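PDB 4ITA: succinate-semialdehyde dehydrogenase from Synechococcus sp., which probably oxidises succinic semialdehyde to succinate with NADP+ as cofactor. Local coordinates for residues 257-262 with 302-307; 312-316 with 340-344. Residue numbers count along the deposited sequence, not the author numbering.

Contact 1: 257-262 with 302-307; sequences TMNNGQ and DIGPLA
The loop 257-262 carries the Asn-x-Gly-Gln motif that, in aldehyde dehydrogenases, leads into the catalytic cysteine; here it docks on segment 302-307, extended from I303 to L306. As the chain leaves helix 245-257 it passes through positive phi at N259, N260 and G261 (57/33, 54/32, 85/-9), a tight coil that aims N260 at the partner backbone. The CA atoms of N260 and I303 lie 5.3 Å apart. N260, in the m rotamer, is the centrepiece: its OD1 accepts a hydrogen bond from G304 N (2.8 Å, 144°), while its ND2 donates to G76 O. I303 (m, m) brings CD1 to 3.8 Å from T257 CB, an apolar contact at the helix end. Q262 (m, t) clasps both sides: its NE2 donates to N259 O (3.1 Å), and its OE1 accepts a hydrogen bond from A307 N (2.9 Å, 154°). Its side chain is about 7 Å from the bound NADPH, nearest atoms. Water 1 fills the other end, 2.7 Å from T257 O, 2.9 Å from N260 N and 2.8 Å from D302 O. Water 2 accepts from N260 ND2 (2.9 Å) and Q262 NE2 (2.8 Å) and donates to P305 O (2.6 Å).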
ATOM      1  N   THR A 257      21.420 -20.557  10.655  1.00  6.95           N
ATOM      2  CA  THR A 257      21.359 -21.909  10.102  1.00  7.58           C
ATOM      3  C   THR A 257      19.985 -22.576  10.107  1.00  9.36           C
ATOM      4  O   THR A 257      19.813 -23.607   9.466  1.00  9.40           O
ATOM      5  CB  THR A 257      22.419 -22.854  10.740  1.00  8.85           C
ATOM      6  OG1 THR A 257      22.100 -23.094  12.116  1.00  9.85           O
ATOM      7  CG2 THR A 257      23.819 -22.245  10.623  1.00 10.68           C
ATOM      8  N   MET A 258      19.014 -22.005  10.815  1.00  9.09           N
ATOM      9  CA  MET A 258      17.649 -22.545  10.810  1.00  9.95           C
ATOM     10  C   MET A 258      17.102 -22.571   9.388  1.00  9.34           C
ATOM     11  O   MET A 258      17.463 -21.740   8.567  1.00  9.22           O
ATOM     12  CB  MET A 258      16.728 -21.697  11.698  1.00 12.63           C
ATOM     13  CG  MET A 258      16.590 -20.248  11.225  1.00 15.38           C
ATOM     14  SD  MET A 258      15.641 -19.138  12.298  1.00 21.53           S
ATOM     15  CE  MET A 258      15.852 -17.581  11.421  1.00 19.34           C
ATOM     16  N   ASN A 259      16.233 -23.536   9.106  1.00  8.63           N
ATOM     17  CA  ASN A 259      15.645 -23.691   7.775  1.00  8.06           C
ATOM     18  C   ASN A 259      16.720 -23.866   6.707  1.00  7.97           C
ATOM     19  O   ASN A 259      16.568 -23.415   5.562  1.00  8.26           O
ATOM     20  CB  ASN A 259      14.736 -22.512   7.411  1.00  8.63           C
ATOM     21  CG  ASN A 259      13.538 -22.943   6.594  1.00  9.53           C
ATOM     22  OD1 ASN A 259      12.842 -23.884   6.970  1.00 11.84           O
ATOM     23  ND2 ASN A 259      13.297 -22.274   5.469  1.00  9.72           N
ATOM     24  N   ASN A 260      17.816 -24.519   7.100  1.00  8.21           N
ATOM     25  CA  ASN A 260      18.986 -24.717   6.238  1.00  8.55           C
ATOM     26  C   ASN A 260      19.520 -23.400   5.672  1.00  7.95           C
ATOM     27  O   ASN A 260      20.051 -23.346   4.561  1.00  9.02           O
ATOM     28  CB  ASN A 260      18.680 -25.738   5.132  1.00  9.20           C
ATOM     29  CG  ASN A 260      18.093 -27.025   5.685  1.00  8.56           C
ATOM     30  OD1 ASN A 260      18.430 -27.437   6.794  1.00 10.33           O
ATOM     31  ND2 ASN A 260      17.198 -27.652   4.929  1.00  9.72           N
ATOM     32  N   GLY A 261      19.360 -22.344   6.463  1.00  8.97           N
ATOM     33  CA  GLY A 261      19.802 -21.014   6.094  1.00  8.49           C
ATOM     34  C   GLY A 261      18.819 -20.231   5.249  1.00  8.04           C
ATOM     35  O   GLY A 261      19.021 -19.042   5.014  1.00 10.02           O
ATOM     36  N   GLN A 262      17.759 -20.891   4.786  1.00  7.84           N
ATOM     37  CA  GLN A 262      16.856 -20.297   3.801  1.00  8.14           C
ATOM     38  C   GLN A 262      15.722 -19.518   4.449  1.00  7.39           C
ATOM     39  O   GLN A 262      14.545 -19.883   4.363  1.00  7.67           O
ATOM     40  CB  GLN A 262      16.324 -21.384   2.868  1.00  8.50           C
ATOM     41  CG  GLN A 262      17.451 -22.125   2.146  1.00  8.85           C
ATOM     42  CD  GLN A 262      17.057 -23.504   1.667  1.00  7.53           C
ATOM     43  OE1 GLN A 262      17.329 -23.874   0.522  1.00  8.38           O
ATOM     44  NE2 GLN A 262      16.419 -24.280   2.543  1.00  8.41           N
ATOM     45  N   ASP A 302      20.467 -31.216  12.071  1.00  9.93           N
ATOM     46  CA  ASP A 302      20.384 -29.754  12.105  1.00 10.42           C
ATOM     47  C   ASP A 302      20.218 -29.167  10.709  1.00 10.44           C
ATOM     48  O   ASP A 302      19.410 -28.268  10.494  1.00 11.67           O
ATOM     49  CB  ASP A 302      21.651 -29.153  12.721  1.00  9.58           C
ATOM     50  CG  ASP A 302      21.777 -29.441  14.197  1.00 11.65           C
ATOM     51  OD1 ASP A 302      20.845 -29.111  14.954  1.00 15.46           O
ATOM     52  OD2 ASP A 302      22.812 -30.011  14.601  1.00 11.87           O
ATOM     53  N   ILE A 303      21.002 -29.678   9.770  1.00  9.32           N
ATOM     54  CA  ILE A 303      21.081 -29.125   8.428  1.00  9.09           C
ATOM     55  C   ILE A 303      20.703 -30.185   7.392  1.00  9.90           C
ATOM     56  O   ILE A 303      21.422 -31.171   7.223  1.00 10.22           O
ATOM     57  CB  ILE A 303      22.525 -28.650   8.099  1.00  9.84           C
ATOM     58  CG1 ILE A 303      23.070 -27.710   9.182  1.00 10.77           C
ATOM     59  CG2 ILE A 303      22.585 -28.006   6.718  1.00 11.98           C
ATOM     60  CD1 ILE A 303      22.328 -26.396   9.298  1.00 13.75           C
ATOM     61  N   GLY A 304      19.567 -29.995   6.725  1.00  9.84           N
ATOM     62  CA  GLY A 304      19.218 -30.800   5.565  1.00  9.19           C
ATOM     63  C   GLY A 304      19.782 -30.182   4.296  1.00  9.28           C
ATOM     64  O   GLY A 304      20.567 -29.237   4.352  1.00 10.37           O
ATOM     65  N   PRO A 305      19.375 -30.701   3.134  1.00  9.50           N
ATOM     66  CA  PRO A 305      19.837 -30.147   1.861  1.00  8.20           C
ATOM     67  C   PRO A 305      19.169 -28.801   1.593  1.00  9.11           C
ATOM     68  O   PRO A 305      18.098 -28.533   2.141  1.00  8.85           O
ATOM     69  CB  PRO A 305      19.328 -31.171   0.839  1.00  9.38           C
ATOM     70  CG  PRO A 305      18.051 -31.682   1.465  1.00  9.82           C
ATOM     71  CD  PRO A 305      18.339 -31.736   2.948  1.00  9.70           C
ATOM     72  N   LEU A 306      19.788 -27.973   0.762  1.00  8.32           N
ATOM     73  CA  LEU A 306      19.102 -26.808   0.222  1.00  8.86           C
ATOM     74  C   LEU A 306      17.941 -27.284  -0.649  1.00  8.94           C
ATOM     75  O   LEU A 306      17.926 -28.429  -1.105  1.00  9.23           O
ATOM     76  CB  LEU A 306      20.069 -25.947  -0.585  1.00  8.58           C
ATOM     77  CG  LEU A 306      21.266 -25.434   0.218  1.00  7.91           C
ATOM     78  CD1 LEU A 306      22.187 -24.639  -0.686  1.00 10.84           C
ATOM     79  CD2 LEU A 306      20.806 -24.587   1.405  1.00 12.01           C
ATOM     80  N   ALA A 307      16.975 -26.415  -0.901  1.00  7.70           N
ATOM     81  CA  ALA A 307      15.718 -26.886  -1.481  1.00  8.04           C
ATOM     82  C   ALA A 307      15.810 -27.286  -2.944  1.00  8.97           C
ATOM     83  O   ALA A 307      15.048 -28.139  -3.396  1.00 10.50           O
ATOM     84  CB  ALA A 307      14.633 -25.865  -1.301  1.00  8.98           C
TER
HETATM   85  O   HOH W   1      18.366 -25.897   9.565  1.00 12.68           O
HETATM   86  O   HOH W   2      15.940 -27.041   2.438  1.00  9.56           O

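Contact 2: 312-316 with 340-344; sequences LQDIS and GYFYP. With EDO (1,2-ethanediol), chain G.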
ATOM      1  N   LEU A 312      21.566 -24.310  -4.724  1.00  9.01           N
ATOM      2  CA  LEU A 312      22.891 -24.876  -4.514  1.00  9.88           C
ATOM      3  C   LEU A 312      23.914 -24.283  -5.484  1.00 11.42           C
ATOM      4  O   LEU A 312      25.017 -23.900  -5.080  1.00 10.37           O
ATOM      5  CB  LEU A 312      22.843 -26.400  -4.639  1.00 10.28           C
ATOM      6  CG  LEU A 312      24.191 -27.109  -4.457  1.00 11.11           C
ATOM      7  CD1 LEU A 312      24.750 -26.886  -3.062  1.00 13.60           C
ATOM      8  CD2 LEU A 312      24.078 -28.595  -4.760  1.00 12.76           C
ATOM      9  N   GLN A 313      23.547 -24.190  -6.759  1.00 11.11           N
ATOM     10  CA  GLN A 313      24.443 -23.613  -7.757  1.00 10.85           C
ATOM     11  C   GLN A 313      24.730 -22.150  -7.449  1.00 10.40           C
ATOM     12  O   GLN A 313      25.874 -21.696  -7.546  1.00 11.41           O
ATOM     13  CB  GLN A 313      23.849 -23.746  -9.161  1.00 11.26           C
ATOM     14  CG  GLN A 313      23.812 -25.163  -9.682  1.00 13.53           C
ATOM     15  CD  GLN A 313      22.958 -25.290 -10.920  1.00 18.28           C
ATOM     16  OE1 GLN A 313      22.208 -24.374 -11.266  1.00 21.17           O
ATOM     17  NE2 GLN A 313      23.060 -26.427 -11.597  1.00 22.39           N
ATOM     18  N   ASP A 314      23.690 -21.414  -7.074  1.00 10.90           N
ATOM     19  CA  ASP A 314      23.839 -19.992  -6.793  1.00 11.46           C
ATOM     20  C   ASP A 314      24.764 -19.723  -5.603  1.00  9.65           C
ATOM     21  O   ASP A 314      25.698 -18.923  -5.714  1.00  9.97           O
ATOM     22  CB  ASP A 314      22.478 -19.315  -6.586  1.00 11.80           C
ATOM     23  CG  ASP A 314      21.671 -19.203  -7.867  1.00 17.35           C
ATOM     24  OD1 ASP A 314      22.236 -19.386  -8.967  1.00 17.43           O
ATOM     25  OD2 ASP A 314      20.460 -18.921  -7.766  1.00 22.95           O
ATOM     26  N   ILE A 315      24.523 -20.373  -4.467  1.00 10.18           N
ATOM     27  CA  ILE A 315      25.387 -20.122  -3.312  1.00  9.08           C
ATOM     28  C   ILE A 315      26.825 -20.578  -3.580  1.00  9.25           C
ATOM     29  O   ILE A 315      27.778 -19.926  -3.149  1.00 10.37           O
ATOM     30  CB  ILE A 315      24.842 -20.742  -1.988  1.00  9.02           C
ATOM     31  CG1 ILE A 315      25.679 -20.274  -0.785  1.00  9.07           C
ATOM     32  CG2 ILE A 315      24.816 -22.269  -2.049  1.00 10.12           C
ATOM     33  CD1 ILE A 315      25.547 -18.791  -0.446  1.00 10.03           C
ATOM     34  N   SER A 316      26.982 -21.677  -4.312  1.00  9.60           N
ATOM     35  CA  SER A 316      28.315 -22.180  -4.619  1.00  9.62           C
ATOM     36  C   SER A 316      29.089 -21.143  -5.419  1.00 10.83           C
ATOM     37  O   SER A 316      30.266 -20.888  -5.146  1.00 10.39           O
ATOM     38  CB  SER A 316      28.239 -23.502  -5.389  1.00 11.51           C
ATOM     39  OG  SER A 316      27.649 -24.522  -4.601  1.00 12.75           O
ATOM     40  N   GLY A 340      21.837 -35.383  -3.103  1.00 14.37           N
ATOM     41  CA  GLY A 340      21.039 -34.310  -2.539  1.00 13.48           C
ATOM     42  C   GLY A 340      21.768 -32.985  -2.594  1.00 11.90           C
ATOM     43  O   GLY A 340      22.990 -32.940  -2.748  1.00 14.02           O
ATOM     44  N   TYR A 341      21.024 -31.896  -2.448  1.00 10.93           N
ATOM     45  CA  TYR A 341      21.577 -30.562  -2.670  1.00  9.58           C
ATOM     46  C   TYR A 341      22.249 -29.982  -1.421  1.00  9.82           C
ATOM     47  O   TYR A 341      21.892 -28.893  -0.968  1.00 10.37           O
ATOM     48  CB  TYR A 341      20.483 -29.613  -3.171  1.00  9.88           C
ATOM     49  CG  TYR A 341      19.629 -30.177  -4.284  1.00 11.42           C
ATOM     50  CD1 TYR A 341      20.202 -30.827  -5.372  1.00 14.35           C
ATOM     51  CD2 TYR A 341      18.243 -30.072  -4.237  1.00 13.50           C
ATOM     52  CE1 TYR A 341      19.416 -31.348  -6.386  1.00 15.01           C
ATOM     53  CE2 TYR A 341      17.453 -30.588  -5.243  1.00 13.47           C
ATOM     54  CZ  TYR A 341      18.043 -31.221  -6.314  1.00 14.02           C
ATOM     55  OH  TYR A 341      17.250 -31.734  -7.315  1.00 20.53           O
ATOM     56  N   PHE A 342      23.226 -30.706  -0.880  1.00 10.43           N
ATOM     57  CA  PHE A 342      23.830 -30.358   0.399  1.00 11.70           C
ATOM     58  C   PHE A 342      24.945 -29.328   0.277  1.00 12.40           C
ATOM     59  O   PHE A 342      25.861 -29.475  -0.538  1.00 11.86           O
ATOM     60  CB  PHE A 342      24.347 -31.613   1.110  1.00 10.54           C
ATOM     61  CG  PHE A 342      23.261 -32.455   1.723  1.00 11.44           C
ATOM     62  CD1 PHE A 342      22.687 -33.505   1.016  1.00 11.06           C
ATOM     63  CD2 PHE A 342      22.820 -32.202   3.012  1.00  9.89           C
ATOM     64  CE1 PHE A 342      21.688 -34.279   1.584  1.00 11.03           C
ATOM     65  CE2 PHE A 342      21.821 -32.966   3.585  1.00 10.25           C
ATOM     66  CZ  PHE A 342      21.255 -34.009   2.869  1.00 12.54           C
ATOM     67  N   TYR A 343      24.843 -28.285   1.094  1.00 10.18           N
ATOM     68  CA  TYR A 343      25.889 -27.277   1.252  1.00  8.94           C
ATOM     69  C   TYR A 343      26.128 -27.087   2.750  1.00  9.92           C
ATOM     70  O   TYR A 343      25.177 -26.944   3.515  1.00 10.63           O
ATOM     71  CB  TYR A 343      25.469 -25.956   0.601  1.00  9.98           C
ATOM     72  CG  TYR A 343      26.636 -25.046   0.314  1.00  8.96           C
ATOM     73  CD1 TYR A 343      27.302 -25.109  -0.902  1.00  9.92           C
ATOM     74  CD2 TYR A 343      27.090 -24.141   1.260  1.00  9.95           C
ATOM     75  CE1 TYR A 343      28.382 -24.297  -1.173  1.00 10.83           C
ATOM     76  CE2 TYR A 343      28.177 -23.323   0.999  1.00 10.40           C
ATOM     77  CZ  TYR A 343      28.815 -23.404  -0.218  1.00  9.81           C
ATOM     78  OH  TYR A 343      29.889 -22.584  -0.472  1.00 11.38           O
ATOM     79  N   PRO A 344      27.397 -27.114   3.186  1.00  9.88           N
ATOM     80  CA  PRO A 344      27.693 -27.113   4.623  1.00 10.22           C
ATOM     81  C   PRO A 344      27.644 -25.720   5.243  1.00  8.89           C
ATOM     82  O   PRO A 344      27.819 -24.725   4.535  1.00  8.94           O
ATOM     83  CB  PRO A 344      29.135 -27.626   4.662  1.00 12.67           C
ATOM     84  CG  PRO A 344      29.726 -27.080   3.415  1.00 11.49           C
ATOM     85  CD  PRO A 344      28.624 -27.178   2.381  1.00 11.81           C
TER
HETATM   86  C1  EDO G 505      23.050 -32.806  -6.634  1.00 25.23           C
HETATM   87  O1  EDO G 505      23.876 -32.066  -5.726  1.00 26.76           O
HETATM   88  C2  EDO G 505      23.016 -34.273  -6.211  1.00 29.33           C
HETATM   89  O2  EDO G 505      24.309 -34.639  -5.715  1.00 29.15           O
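L312 lays its side chain over the backbone at Y341 and F342 and against the edge of the Y343 ring; Y341 is the centre of an inverse gamma turn. This is helix-on-loop packing in the aldehyde dehydrogenase fold: helix 309-325 meets the loop that joins strands 328-331 and 346-349 of the seven-stranded sheet. No hydrogen bond crosses between the two segments. The backbones are nearest at L312 and Y341, whose CA atoms are 6.1 Å apart. L312, with chi1 t and chi2 p, spreads its two methyls along the loop: its CD2 lies 3.8 Å from Y341 CA, while its CD1 is 3.8 Å from F342 O and also 3.8 Å from Y343 CD1. One helical turn on, I315 supplies a CH-pi contact, its CG2 sitting 4.1 Å from the Y343 ring centroid and 16° off the ring normal. Y343 and I315 both touch V366 on strand 366-372, so helix, loop and strand meet at this point. S316 OG donates to L312 O (2.7 Å) and stands 3.5 Å from Y343 CE1. F342 turns away from the helix, and its ring takes a cation-pi contact from R338. At the outer end an ethanediol, probably from the crystallisation liquor, hydrogen-bonds through O1 to G340 O at 3.2 Å; the same O1 is 3.6 Å from L312 CD2.

Contacts 1 and 2 follow one another along the chain, and their centres are 10 Å apart on the same side of its centre. Segment 302-307 runs almost directly into helix 309-325, which supplies the 312-316 side of contact 2. The two also touch directly: L306 N is 2.9 Å from Y341 O in a probable hydrogen bond, L306 CD1 packs 3.8 Å from Y343 CB, and F342 CE2 lies 3.4 Å from P305 N. Segment 302-307 thus has the 257-262 loop and the 340-344 loop as neighbours, linking a buried network near the cofactor to more peripheral packing around the seven-stranded sheet.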